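Local atomic coordinates of CD1-2 antigen (Gallus gallus, PDB entry 3DBX), a protein that probably presents lipid antigens to T cells, as other members of the CD1 family do, on an MHC class I-like platform carried by an immunoglobulin domain. Residues T212-R217 / V269-L274; V208-S213 / T248-S253. All blocks are in the same frame, centred on the assembly; numbering follows the deposited sequence.

Contact 1 of 2, residues T212-R217 / V269-L274; sequences TSFYPR and VQHCSL
H271 NE2 donates an almost straight hydrogen bond (175°) to P216 O, the two atoms 2.8 Å apart, and this bond spans the turns at one end of an immunoglobulin C1-set domain. H271 lies four residues beyond the disulfide cysteine C267, in the cysteine-to-histidine signature of C1 domains, and it meets the tyrosine–proline turn that follows strand 204-214. A G1 beta bulge, in which S213 and F214 together stand opposite Y249, marks the corner where the chain leaves its strand for this turn.

With CG anti to its backbone N (chi1 -171°), H271 reaches toward the turn and lays the edge of its imidazole against two carbonyls. P216 O lies in the ring plane, and Y215 O sits near that plane, 3.3 Å from H271 CE1. At the other ring nitrogen, H271 ND1 and S273 OG are hydrogen-bonded at 2.7 Å, so polar partners at both nitrogens fix the rotation of this buried ring. F214 CB lies over the rim of one face, 4.1 Å above the plane, while the phenyl ring lies obliquely to the imidazole, the planes 64° apart.

The peptide between Y215 and P216 is cis. Y215 turns its CB away from the histidine segment, and its hydroxyl is hydrogen-bonded to D37 of the MHC-like part, while R187 makes a cation-pi contact with its ring. The proline ring, in contrast, borders the histidine segment. P216 CD rests 3.7 Å from H271 CE1, and P216 CG touches C272 SG at the same 3.7 Å.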
ATOM      1  N   THR A 212      -4.795  17.438  -1.363  1.00 22.44           N
ATOM      2  CA  THR A 212      -3.995  16.943  -0.240  1.00 24.68           C
ATOM      3  C   THR A 212      -4.878  16.712   1.009  1.00 25.38           C
ATOM      4  O   THR A 212      -6.051  17.108   1.028  1.00 25.62           O
ATOM      5  CB  THR A 212      -2.808  17.955   0.055  1.00 28.56           C
ATOM      6  OG1 THR A 212      -3.359  19.225   0.430  1.00 30.35           O
ATOM      7  CG2 THR A 212      -1.979  18.208  -1.206  1.00 28.05           C
ATOM      8  N   SER A 213      -4.349  16.008   2.002  1.00 25.73           N
ATOM      9  CA  SER A 213      -4.875  16.022   3.387  1.00 27.50           C
ATOM     10  C   SER A 213      -6.093  15.198   3.667  1.00 26.50           C
ATOM     11  O   SER A 213      -6.633  15.283   4.789  1.00 28.05           O
ATOM     12  CB  SER A 213      -5.104  17.457   3.905  1.00 29.42           C
ATOM     13  OG  SER A 213      -3.858  18.131   4.002  1.00 35.51           O
ATOM     14  N   PHE A 214      -6.526  14.370   2.711  1.00 23.80           N
ATOM     15  CA  PHE A 214      -7.852  13.765   2.849  1.00 23.42           C
ATOM     16  C   PHE A 214      -7.905  12.330   3.373  1.00 24.79           C
ATOM     17  O   PHE A 214      -7.016  11.520   3.133  1.00 24.01           O
ATOM     18  CB  PHE A 214      -8.639  13.855   1.539  1.00 22.26           C
ATOM     19  CG  PHE A 214      -7.972  13.166   0.374  1.00 21.76           C
ATOM     20  CD1 PHE A 214      -7.107  13.861  -0.440  1.00 23.62           C
ATOM     21  CD2 PHE A 214      -8.280  11.848   0.065  1.00 22.23           C
ATOM     22  CE1 PHE A 214      -6.518  13.233  -1.577  1.00 22.90           C
ATOM     23  CE2 PHE A 214      -7.694  11.201  -1.004  1.00 24.04           C
ATOM     24  CZ  PHE A 214      -6.789  11.893  -1.826  1.00 22.91           C
ATOM     25  N   TYR A 215      -8.980  12.023   4.082  1.00 23.92           N
ATOM     26  CA  TYR A 215      -9.185  10.648   4.520  1.00 25.17           C
ATOM     27  C   TYR A 215     -10.701  10.462   4.621  1.00 25.23           C
ATOM     28  O   TYR A 215     -11.385  11.340   5.127  1.00 24.62           O
ATOM     29  CB  TYR A 215      -8.485  10.395   5.883  1.00 25.71           C
ATOM     30  CG  TYR A 215      -8.629   8.946   6.312  1.00 26.66           C
ATOM     31  CD1 TYR A 215      -9.643   8.549   7.171  1.00 26.68           C
ATOM     32  CD2 TYR A 215      -7.782   7.969   5.793  1.00 27.56           C
ATOM     33  CE1 TYR A 215      -9.807   7.205   7.528  1.00 31.58           C
ATOM     34  CE2 TYR A 215      -7.928   6.619   6.147  1.00 28.70           C
ATOM     35  CZ  TYR A 215      -8.939   6.248   7.011  1.00 30.63           C
ATOM     36  OH  TYR A 215      -9.062   4.913   7.355  1.00 34.03           O
ATOM     37  N   PRO A 216     -11.241   9.313   4.180  1.00 26.24           N
ATOM     38  CA  PRO A 216     -10.632   8.099   3.646  1.00 27.31           C
ATOM     39  C   PRO A 216     -10.089   8.243   2.205  1.00 27.45           C
ATOM     40  O   PRO A 216     -10.181   9.311   1.611  1.00 25.85           O
ATOM     41  CB  PRO A 216     -11.768   7.063   3.754  1.00 29.51           C
ATOM     42  CG  PRO A 216     -13.042   7.869   3.720  1.00 29.63           C
ATOM     43  CD  PRO A 216     -12.697   9.177   4.387  1.00 27.54           C
ATOM     44  N   ARG A 217      -9.543   7.158   1.669  1.00 28.12           N
ATOM     45  CA  ARG A 217      -8.827   7.163   0.399  1.00 29.86           C
ATOM     46  C   ARG A 217      -9.647   7.453  -0.861  1.00 30.04           C
ATOM     47  O   ARG A 217      -9.106   8.073  -1.800  1.00 30.11           O
ATOM     48  CB  ARG A 217      -8.145   5.795   0.220  1.00 31.90           C
ATOM     49  CG  ARG A 217      -7.032   5.740  -0.875  1.00 33.77           C
ATOM     50  CD  ARG A 217      -6.526   4.302  -0.977  1.00 39.39           C
ATOM     51  NE  ARG A 217      -5.260   4.181  -1.719  1.00 51.37           N
ATOM     52  CZ  ARG A 217      -5.155   4.023  -3.041  1.00 56.47           C
ATOM     53  NH1 ARG A 217      -6.244   4.023  -3.808  1.00 58.94           N
ATOM     54  NH2 ARG A 217      -3.952   3.895  -3.610  1.00 58.61           N
ATOM     55  N   VAL A 269     -13.544  18.463  -6.877  1.00 31.01           N
ATOM     56  CA  VAL A 269     -13.164  17.328  -6.017  1.00 29.24           C
ATOM     57  C   VAL A 269     -14.387  16.839  -5.279  1.00 30.83           C
ATOM     58  O   VAL A 269     -15.073  17.603  -4.583  1.00 32.53           O
ATOM     59  CB  VAL A 269     -12.068  17.691  -4.988  1.00 27.72           C
ATOM     60  CG1 VAL A 269     -11.536  16.449  -4.336  1.00 26.34           C
ATOM     61  CG2 VAL A 269     -10.901  18.412  -5.644  1.00 25.91           C
ATOM     62  N   GLN A 270     -14.676  15.561  -5.448  1.00 31.41           N
ATOM     63  CA  GLN A 270     -15.807  14.930  -4.778  1.00 34.36           C
ATOM     64  C   GLN A 270     -15.152  13.962  -3.769  1.00 31.94           C
ATOM     65  O   GLN A 270     -14.210  13.225  -4.102  1.00 30.55           O
ATOM     66  CB  GLN A 270     -16.678  14.229  -5.829  1.00 37.27           C
ATOM     67  CG  GLN A 270     -17.765  13.235  -5.296  1.00 43.22           C
ATOM     68  CD  GLN A 270     -18.463  12.450  -6.428  1.00 48.34           C
ATOM     69  OE1 GLN A 270     -17.861  12.174  -7.487  1.00 56.47           O
ATOM     70  NE2 GLN A 270     -19.737  12.123  -6.225  1.00 54.07           N
ATOM     71  N   HIS A 271     -15.574  14.055  -2.508  1.00 31.87           N
ATOM     72  CA  HIS A 271     -15.045  13.234  -1.425  1.00 29.34           C
ATOM     73  C   HIS A 271     -16.160  13.057  -0.420  1.00 31.90           C
ATOM     74  O   HIS A 271     -16.936  13.975  -0.190  1.00 32.14           O
ATOM     75  CB  HIS A 271     -13.824  13.903  -0.777  1.00 26.75           C
ATOM     76  CG  HIS A 271     -13.112  13.002   0.204  1.00 25.60           C
ATOM     77  ND1 HIS A 271     -13.303  13.084   1.564  1.00 24.93           N
ATOM     78  CD2 HIS A 271     -12.263  11.967   0.008  1.00 26.58           C
ATOM     79  CE1 HIS A 271     -12.572  12.159   2.167  1.00 28.18           C
ATOM     80  NE2 HIS A 271     -11.916  11.477   1.243  1.00 27.61           N
ATOM     81  N   CYS A 272     -16.278  11.866   0.153  1.00 34.10           N
ATOM     82  CA  CYS A 272     -17.403  11.571   1.032  1.00 37.52           C
ATOM     83  C   CYS A 272     -17.438  12.474   2.292  1.00 36.54           C
ATOM     84  O   CYS A 272     -18.506  12.728   2.826  1.00 38.16           O
ATOM     85  CB  CYS A 272     -17.421  10.083   1.408  1.00 39.62           C
ATOM     86  SG  CYS A 272     -16.044   9.574   2.467  1.00 42.85           S
ATOM     87  N   SER A 273     -16.281  12.986   2.730  1.00 32.83           N
ATOM     88  CA  SER A 273     -16.244  13.879   3.905  1.00 33.28           C
ATOM     89  C   SER A 273     -16.879  15.255   3.647  1.00 35.23           C
ATOM     90  O   SER A 273     -17.170  16.016   4.577  1.00 35.61           O
ATOM     91  CB  SER A 273     -14.808  14.070   4.336  1.00 30.29           C
ATOM     92  OG  SER A 273     -14.129  14.882   3.372  1.00 28.40           O
ATOM     93  N   LEU A 274     -17.105  15.559   2.370  1.00 35.51           N
ATOM     94  CA  LEU A 274     -17.654  16.839   1.958  1.00 36.52           C
ATOM     95  C   LEU A 274     -19.164  16.816   1.845  1.00 41.03           C
ATOM     96  O   LEU A 274     -19.800  17.868   1.744  1.00 43.43           O
ATOM     97  CB  LEU A 274     -17.005  17.268   0.627  1.00 35.29           C
ATOM     98  CG  LEU A 274     -15.488  17.470   0.584  1.00 30.62           C
ATOM     99  CD1 LEU A 274     -14.977  17.527  -0.875  1.00 29.04           C
ATOM    100  CD2 LEU A 274     -15.138  18.739   1.271  1.00 34.51           C
TER

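Contact 2 of 2, residues V208-S213 / T248-S253; sequences VCRVTS and TYQLRS
C209 and S253 form a hydrogen-bonded antiparallel pair: C209 N donates to S253 O at 2.9 Å, and S253 N returns the bond to C209 O. Two residues on, V211 and L251 repeat the exchange, with V211 N 2.8 Å from L251 O. The carbonyls also take weaker CA-H...O contacts; Q250 CA approaches V211 O to 3.2 Å. This ladder is the central strand pairing of one sheet of the immunoglobulin sandwich.

R210 and R252 face each other as the non-hydrogen-bonded pair between these rungs. The R252 chain bends at chi3 (126°), which lays one face of its guanidinium over V208 CG1, 3.8 Å from R252 NE. T212 and Q250 run alongside each other, T212 CG2 touching Q250 CG at 3.5 Å.

Several polar ends are satisfied beyond the pair. T248 OG1 is hydrogen-bonded to both D246 and N244, Y249 OH to D37, and S253 OG weakly to W223 and to the carbonyl of S237. R210 NH2 and S213 OG bond to side chains of another protein chain, probably the beta-2-microglobulin with which CD1 proteins associate.

Strands 192-200 and 236-243 flank the pair in its own sheet, while C209, V211, L251 and S253 face strand 220-225 of the second sheet and the C209–C267 disulfide ties the pair to strand 265-270.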
ATOM      1  N   VAL A 208      -2.572  21.913 -13.287  1.00 24.27           N
ATOM      2  CA  VAL A 208      -2.354  20.917 -12.224  1.00 24.05           C
ATOM      3  C   VAL A 208      -3.315  21.204 -11.102  1.00 25.08           C
ATOM      4  O   VAL A 208      -3.428  22.345 -10.675  1.00 24.53           O
ATOM      5  CB  VAL A 208      -0.917  20.986 -11.635  1.00 24.04           C
ATOM      6  CG1 VAL A 208      -0.707  19.955 -10.537  1.00 23.06           C
ATOM      7  CG2 VAL A 208       0.159  20.791 -12.733  1.00 24.39           C
ATOM      8  N   CYS A 209      -4.039  20.181 -10.653  1.00 25.87           N
ATOM      9  CA  CYS A 209      -4.849  20.302  -9.448  1.00 24.88           C
ATOM     10  C   CYS A 209      -4.194  19.358  -8.413  1.00 25.09           C
ATOM     11  O   CYS A 209      -4.156  18.156  -8.641  1.00 24.08           O
ATOM     12  CB  CYS A 209      -6.232  19.796  -9.764  1.00 25.75           C
ATOM     13  SG  CYS A 209      -7.379  19.888  -8.387  1.00 29.63           S
ATOM     14  N   ARG A 210      -3.650  19.899  -7.323  1.00 24.70           N
ATOM     15  CA  ARG A 210      -3.013  19.069  -6.324  1.00 24.26           C
ATOM     16  C   ARG A 210      -3.969  18.994  -5.136  1.00 23.58           C
ATOM     17  O   ARG A 210      -4.338  20.023  -4.583  1.00 23.74           O
ATOM     18  CB  ARG A 210      -1.671  19.674  -5.922  1.00 26.76           C
ATOM     19  CG  ARG A 210      -0.939  18.892  -4.812  1.00 28.11           C
ATOM     20  CD  ARG A 210       0.284  19.687  -4.348  1.00 34.79           C
ATOM     21  NE  ARG A 210       0.823  19.147  -3.102  1.00 37.25           N
ATOM     22  CZ  ARG A 210       1.850  19.651  -2.441  1.00 38.83           C
ATOM     23  NH1 ARG A 210       2.502  20.708  -2.920  1.00 40.91           N
ATOM     24  NH2 ARG A 210       2.248  19.070  -1.326  1.00 41.73           N
ATOM     25  N   VAL A 211      -4.391  17.781  -4.774  1.00 21.58           N
ATOM     26  CA  VAL A 211      -5.402  17.594  -3.716  1.00 21.49           C
ATOM     27  C   VAL A 211      -4.709  16.883  -2.574  1.00 21.86           C
ATOM     28  O   VAL A 211      -4.072  15.878  -2.807  1.00 20.89           O
ATOM     29  CB  VAL A 211      -6.541  16.700  -4.219  1.00 22.07           C
ATOM     30  CG1 VAL A 211      -7.649  16.638  -3.152  1.00 22.64           C
ATOM     31  CG2 VAL A 211      -7.147  17.298  -5.561  1.00 19.52           C
ATOM     32  N   THR A 212      -4.795  17.438  -1.363  1.00 22.44           N
ATOM     33  CA  THR A 212      -3.995  16.943  -0.240  1.00 24.68           C
ATOM     34  C   THR A 212      -4.878  16.712   1.009  1.00 25.38           C
ATOM     35  O   THR A 212      -6.051  17.108   1.028  1.00 25.62           O
ATOM     36  CB  THR A 212      -2.808  17.955   0.055  1.00 28.56           C
ATOM     37  OG1 THR A 212      -3.359  19.225   0.430  1.00 30.35           O
ATOM     38  CG2 THR A 212      -1.979  18.208  -1.206  1.00 28.05           C
ATOM     39  N   SER A 213      -4.349  16.008   2.002  1.00 25.73           N
ATOM     40  CA  SER A 213      -4.875  16.022   3.387  1.00 27.50           C
ATOM     41  C   SER A 213      -6.093  15.198   3.667  1.00 26.50           C
ATOM     42  O   SER A 213      -6.633  15.283   4.789  1.00 28.05           O
ATOM     43  CB  SER A 213      -5.104  17.457   3.905  1.00 29.42           C
ATOM     44  OG  SER A 213      -3.858  18.131   4.002  1.00 35.51           O
ATOM     45  N   THR A 248      -3.277  10.115   5.889  1.00 30.01           N
ATOM     46  CA  THR A 248      -4.093  10.895   4.955  1.00 26.87           C
ATOM     47  C   THR A 248      -3.510  10.644   3.538  1.00 26.52           C
ATOM     48  O   THR A 248      -2.501   9.967   3.392  1.00 28.80           O
ATOM     49  CB  THR A 248      -4.102  12.381   5.241  1.00 26.59           C
ATOM     50  OG1 THR A 248      -2.772  12.863   5.204  1.00 29.38           O
ATOM     51  CG2 THR A 248      -4.752  12.737   6.605  1.00 27.34           C
ATOM     52  N   TYR A 249      -4.137  11.172   2.496  1.00 24.55           N
ATOM     53  CA  TYR A 249      -3.691  10.871   1.130  1.00 25.05           C
ATOM     54  C   TYR A 249      -3.577  12.154   0.304  1.00 24.35           C
ATOM     55  O   TYR A 249      -4.057  13.182   0.722  1.00 23.37           O
ATOM     56  CB  TYR A 249      -4.669   9.892   0.454  1.00 25.10           C
ATOM     57  CG  TYR A 249      -4.708   8.519   1.113  1.00 26.88           C
ATOM     58  CD1 TYR A 249      -3.798   7.525   0.743  1.00 25.65           C
ATOM     59  CD2 TYR A 249      -5.641   8.236   2.116  1.00 25.47           C
ATOM     60  CE1 TYR A 249      -3.830   6.282   1.332  1.00 31.30           C
ATOM     61  CE2 TYR A 249      -5.675   6.976   2.734  1.00 28.42           C
ATOM     62  CZ  TYR A 249      -4.761   6.019   2.339  1.00 29.92           C
ATOM     63  OH  TYR A 249      -4.764   4.770   2.890  1.00 34.51           O
ATOM     64  N   GLN A 250      -2.936  12.059  -0.869  1.00 25.77           N
ATOM     65  CA  GLN A 250      -2.697  13.161  -1.773  1.00 25.73           C
ATOM     66  C   GLN A 250      -2.807  12.626  -3.219  1.00 26.72           C
ATOM     67  O   GLN A 250      -2.464  11.503  -3.475  1.00 26.08           O
ATOM     68  CB  GLN A 250      -1.229  13.542  -1.648  1.00 28.82           C
ATOM     69  CG  GLN A 250      -1.034  14.827  -1.028  1.00 31.87           C
ATOM     70  CD  GLN A 250       0.404  15.213  -0.968  1.00 32.45           C
ATOM     71  OE1 GLN A 250       1.084  14.999   0.046  1.00 35.73           O
ATOM     72  NE2 GLN A 250       0.875  15.827  -2.029  1.00 34.07           N
ATOM     73  N   LEU A 251      -3.203  13.465  -4.160  1.00 26.46           N
ATOM     74  CA  LEU A 251      -3.407  13.051  -5.558  1.00 28.11           C
ATOM     75  C   LEU A 251      -3.127  14.318  -6.360  1.00 28.56           C
ATOM     76  O   LEU A 251      -3.373  15.435  -5.868  1.00 27.16           O
ATOM     77  CB  LEU A 251      -4.908  12.662  -5.765  1.00 29.23           C
ATOM     78  CG  LEU A 251      -5.429  12.093  -7.080  1.00 31.86           C
ATOM     79  CD1 LEU A 251      -6.769  11.444  -6.781  1.00 38.26           C
ATOM     80  CD2 LEU A 251      -5.665  13.200  -8.055  1.00 37.97           C
ATOM     81  N   ARG A 252      -2.640  14.148  -7.584  1.00 30.19           N
ATOM     82  CA  ARG A 252      -2.457  15.243  -8.532  1.00 31.45           C
ATOM     83  C   ARG A 252      -3.243  14.860  -9.798  1.00 31.07           C
ATOM     84  O   ARG A 252      -3.083  13.730 -10.291  1.00 31.33           O
ATOM     85  CB  ARG A 252      -0.970  15.290  -8.882  1.00 33.35           C
ATOM     86  CG  ARG A 252      -0.234  16.628  -8.733  1.00 36.48           C
ATOM     87  CD  ARG A 252       1.309  16.375  -8.997  1.00 39.08           C
ATOM     88  NE  ARG A 252       1.876  17.256 -10.036  1.00 48.56           N
ATOM     89  CZ  ARG A 252       1.997  16.946 -11.334  1.00 50.62           C
ATOM     90  NH1 ARG A 252       1.578  15.768 -11.801  1.00 52.94           N
ATOM     91  NH2 ARG A 252       2.544  17.819 -12.172  1.00 50.55           N
ATOM     92  N   SER A 253      -4.081  15.767 -10.317  1.00 28.88           N
ATOM     93  CA  SER A 253      -4.722  15.553 -11.622  1.00 30.84           C
ATOM     94  C   SER A 253      -4.219  16.629 -12.573  1.00 30.68           C
ATOM     95  O   SER A 253      -3.966  17.729 -12.126  1.00 29.87           O
ATOM     96  CB  SER A 253      -6.245  15.633 -11.515  1.00 30.90           C
ATOM     97  OG  SER A 253      -6.816  15.383 -12.806  1.00 37.34           O
TER

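From the N terminus, both contacts set out from strand 204-214 and share T212 and S213. Contact 2 closes first, when the chain returns at 248-253 after passing through strands 220-225 and 236-243. Contact 1 closes later, just beyond strand 265-270, and its span takes in 248-253. Because 208-213 both starts before 212-217 and finds its partner first, the two arcs cross and neither nests in the other. Contact 2 joins neighbouring strands within one sheet; contact 1 joins the exit from that sheet to the turn that follows a strand of the other. They meet where F214 O probably accepts a hydrogen bond from Y249 N, at 3.0 Å.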